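Long-range contact in glucose-6-phosphate 1-dehydrogenase (Kluyveromyces lactis, PDB 7E6I), which catalyses the NADP-dependent oxidation of glucose 6-phosphate to 6-phosphogluconolactone, probably the rate-limiting entry step of the oxidative pentose phosphate pathway: residues W207-V217 against E326-M335. Residues are numbered along the deposited sequence; the frame is centred on the assembly and turned at random.
Sequences WNKENIQSVQV and ERWDGVPIVM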
# COMPACT_ATOMS: atom_id res chain seq x y z
N TRP A 207 1.01 -24.70 -0.44
CA TRP A 207 1.40 -23.38 -0.93
C TRP A 207 2.71 -23.51 -1.70
O TRP A 207 3.77 -23.04 -1.28
CB TRP A 207 1.54 -22.42 0.23
CG TRP A 207 1.30 -21.02 -0.11
CD1 TRP A 207 2.21 -20.11 -0.59
CD2 TRP A 207 0.07 -20.32 0.03
NE1 TRP A 207 1.60 -18.89 -0.76
CE2 TRP A 207 0.29 -18.99 -0.38
CE3 TRP A 207 -1.21 -20.68 0.46
CZ2 TRP A 207 -0.72 -18.03 -0.38
CZ3 TRP A 207 -2.21 -19.72 0.46
CH2 TRP A 207 -1.96 -18.41 0.04
N ASN A 208 2.62 -24.17 -2.85
CA ASN A 208 3.83 -24.54 -3.58
C ASN A 208 3.41 -24.94 -4.99
O ASN A 208 2.22 -25.16 -5.26
CB ASN A 208 4.57 -25.69 -2.86
CG ASN A 208 3.63 -26.81 -2.44
OD1 ASN A 208 2.90 -27.37 -3.27
ND2 ASN A 208 3.61 -27.12 -1.13
N LYS A 209 4.40 -25.05 -5.87
CA LYS A 209 4.13 -25.43 -7.25
C LYS A 209 3.50 -26.81 -7.36
O LYS A 209 2.88 -27.11 -8.40
CB LYS A 209 5.42 -25.37 -8.06
CG LYS A 209 6.39 -26.49 -7.77
CD LYS A 209 7.79 -26.16 -8.28
CE LYS A 209 8.70 -27.38 -8.16
NZ LYS A 209 9.04 -27.66 -6.75
N GLU A 210 3.63 -27.66 -6.35
CA GLU A 210 3.01 -28.98 -6.43
C GLU A 210 1.50 -28.91 -6.31
O GLU A 210 0.81 -29.85 -6.73
CB GLU A 210 3.59 -29.91 -5.35
CG GLU A 210 5.04 -30.39 -5.63
CD GLU A 210 6.11 -29.32 -5.32
OE1 GLU A 210 5.86 -28.46 -4.45
OE2 GLU A 210 7.19 -29.33 -5.96
N ASN A 211 0.94 -27.82 -5.77
CA ASN A 211 -0.48 -27.76 -5.50
C ASN A 211 -1.16 -26.51 -6.02
O ASN A 211 -2.40 -26.46 -5.99
CB ASN A 211 -0.75 -27.88 -3.99
CG ASN A 211 -0.33 -29.23 -3.43
OD1 ASN A 211 -1.06 -30.22 -3.53
ND2 ASN A 211 0.85 -29.28 -2.83
N ILE A 212 -0.42 -25.51 -6.49
CA ILE A 212 -1.01 -24.25 -6.94
C ILE A 212 -0.87 -24.16 -8.46
O ILE A 212 0.23 -24.26 -9.00
CB ILE A 212 -0.39 -23.05 -6.21
CG1 ILE A 212 -0.92 -23.01 -4.78
CG2 ILE A 212 -0.69 -21.72 -6.97
CD1 ILE A 212 -0.29 -21.93 -3.90
N GLN A 213 -2.01 -23.98 -9.12
CA GLN A 213 -2.13 -23.82 -10.57
C GLN A 213 -1.95 -22.37 -11.01
O GLN A 213 -1.47 -22.11 -12.12
CB GLN A 213 -3.54 -24.25 -10.99
CG GLN A 213 -3.60 -25.20 -12.09
CD GLN A 213 -5.00 -25.72 -12.29
OE1 GLN A 213 -5.25 -26.88 -12.05
NE2 GLN A 213 -5.92 -24.87 -12.76
N SER A 214 -2.36 -21.43 -10.17
CA SER A 214 -2.57 -20.05 -10.60
C SER A 214 -2.65 -19.14 -9.39
O SER A 214 -3.41 -19.41 -8.45
CB SER A 214 -3.86 -19.96 -11.41
OG SER A 214 -4.25 -18.63 -11.58
N VAL A 215 -1.89 -18.05 -9.43
CA VAL A 215 -1.95 -16.98 -8.45
C VAL A 215 -2.35 -15.70 -9.16
O VAL A 215 -1.78 -15.36 -10.20
CB VAL A 215 -0.59 -16.81 -7.76
CG1 VAL A 215 -0.65 -15.64 -6.78
CG2 VAL A 215 -0.18 -18.12 -7.09
N GLN A 216 -3.31 -14.98 -8.58
CA GLN A 216 -3.81 -13.72 -9.13
C GLN A 216 -3.91 -12.68 -8.02
O GLN A 216 -4.47 -12.96 -6.96
CB GLN A 216 -5.20 -13.90 -9.74
CG GLN A 216 -5.25 -14.56 -11.10
CD GLN A 216 -6.67 -14.59 -11.65
OE1 GLN A 216 -7.14 -13.59 -12.20
NE2 GLN A 216 -7.35 -15.72 -11.48
N VAL A 217 -3.38 -11.48 -8.27
CA VAL A 217 -3.65 -10.30 -7.45
C VAL A 217 -4.44 -9.32 -8.31
O VAL A 217 -4.01 -8.99 -9.42
CB VAL A 217 -2.35 -9.64 -6.93
CG1 VAL A 217 -2.68 -8.50 -6.01
CG2 VAL A 217 -1.49 -10.66 -6.21
N GLU A 326 12.46 -22.77 -5.94
CA GLU A 326 11.96 -24.12 -5.75
C GLU A 326 10.46 -24.14 -5.47
O GLU A 326 9.75 -25.06 -5.92
CB GLU A 326 12.72 -24.80 -4.62
CG GLU A 326 12.28 -26.21 -4.40
CD GLU A 326 13.35 -27.04 -3.75
OE1 GLU A 326 13.53 -26.91 -2.51
OE2 GLU A 326 13.99 -27.83 -4.47
N ARG A 327 9.95 -23.15 -4.72
CA ARG A 327 8.53 -23.16 -4.36
C ARG A 327 7.65 -22.82 -5.56
O ARG A 327 6.56 -23.38 -5.70
CB ARG A 327 8.27 -22.19 -3.21
CG ARG A 327 6.79 -22.10 -2.79
CD ARG A 327 6.59 -21.21 -1.56
NE ARG A 327 7.52 -21.60 -0.52
CZ ARG A 327 7.32 -22.60 0.33
NH1 ARG A 327 6.17 -23.29 0.29
NH2 ARG A 327 8.25 -22.92 1.22
N TRP A 328 8.11 -21.92 -6.44
CA TRP A 328 7.22 -21.29 -7.41
C TRP A 328 7.54 -21.60 -8.86
O TRP A 328 6.84 -21.11 -9.76
CB TRP A 328 7.22 -19.77 -7.21
CG TRP A 328 6.62 -19.39 -5.88
CD1 TRP A 328 7.25 -18.77 -4.85
CD2 TRP A 328 5.29 -19.63 -5.46
NE1 TRP A 328 6.38 -18.59 -3.80
CE2 TRP A 328 5.16 -19.11 -4.15
CE3 TRP A 328 4.17 -20.23 -6.06
CZ2 TRP A 328 3.97 -19.19 -3.42
CZ3 TRP A 328 2.97 -20.30 -5.34
CH2 TRP A 328 2.89 -19.79 -4.02
N ASP A 329 8.54 -22.42 -9.12
CA ASP A 329 9.02 -22.61 -10.47
C ASP A 329 7.92 -23.11 -11.40
O ASP A 329 7.33 -24.17 -11.18
CB ASP A 329 10.18 -23.60 -10.43
CG ASP A 329 10.77 -23.80 -11.77
OD1 ASP A 329 11.06 -22.80 -12.44
OD2 ASP A 329 10.93 -24.97 -12.15
N GLY A 330 7.64 -22.34 -12.44
CA GLY A 330 6.61 -22.72 -13.39
C GLY A 330 5.18 -22.36 -13.03
O GLY A 330 4.27 -22.65 -13.81
N VAL A 331 4.94 -21.77 -11.86
CA VAL A 331 3.59 -21.33 -11.52
C VAL A 331 3.33 -20.00 -12.20
O VAL A 331 4.04 -19.02 -11.93
CB VAL A 331 3.40 -21.22 -10.00
CG1 VAL A 331 1.99 -20.77 -9.67
CG2 VAL A 331 3.70 -22.55 -9.32
N PRO A 332 2.33 -19.90 -13.08
CA PRO A 332 2.06 -18.60 -13.71
C PRO A 332 1.38 -17.67 -12.71
O PRO A 332 0.40 -18.04 -12.07
CB PRO A 332 1.13 -18.95 -14.88
CG PRO A 332 0.75 -20.40 -14.70
CD PRO A 332 1.33 -20.92 -13.42
N ILE A 333 1.91 -16.45 -12.59
CA ILE A 333 1.39 -15.43 -11.70
C ILE A 333 0.88 -14.26 -12.54
O ILE A 333 1.56 -13.83 -13.48
CB ILE A 333 2.47 -14.98 -10.71
CG1 ILE A 333 2.83 -16.14 -9.80
CG2 ILE A 333 2.04 -13.75 -9.93
CD1 ILE A 333 4.16 -15.93 -9.13
N VAL A 334 -0.31 -13.76 -12.23
CA VAL A 334 -0.85 -12.60 -12.93
C VAL A 334 -1.17 -11.51 -11.91
O VAL A 334 -1.82 -11.76 -10.89
CB VAL A 334 -2.09 -12.95 -13.75
CG1 VAL A 334 -2.73 -11.68 -14.33
CG2 VAL A 334 -1.74 -13.91 -14.87
N MET A 335 -0.72 -10.29 -12.20
CA MET A 335 -1.21 -9.09 -11.53
C MET A 335 -2.02 -8.32 -12.55
O MET A 335 -1.57 -8.12 -13.68
CB MET A 335 -0.06 -8.24 -11.01
CG MET A 335 0.49 -8.68 -9.66
SD MET A 335 1.79 -7.57 -9.04
CE MET A 335 1.68 -6.27 -10.26
O HOH W 1 5.12 -26.08 1.37
O HOH W 2 -2.07 -16.87 -12.87
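K209 meets the loop 326-331 with its backbone N, which donates to R327 O at 2.7 Å, and with its side-chain NZ: the chain runs past D329 O and bends at chi4 (-72°), bringing NZ to E326 O at 2.8 Å, in the carbonyl plane. The same NZ forms a salt bridge with E210 OE2 at 2.6 Å. With an alanine here, E210 would probably lose its charged mate and E326 O its lysine donor. V331 CG2 packs against K209 CB at 3.5 Å. The ring of W328 takes W207 CD1 at its rim, CZ2 to CD1 3.5 Å, the indole planes inclined at 79°; I212 CD1 reaches that rim too. V215 CB lies against I333 CG1 at 4.0 Å, and its CG2 turns to W328 CZ3 and V331 CG1. Both indole N-H groups meet helix-end carbonyls, W207 NE1 L253 O and W328 NE1 T254 O. R327 NH1 bonds W207 O at 2.9 Å, and R327 NH2 forms a salt bridge with E256 OE1. V334 N donates to V215 O and V217 N to V334 O, the regular pattern of neighbouring parallel strands, here 212-220 and 333-338 within the mixed sheet of the C-terminal domain.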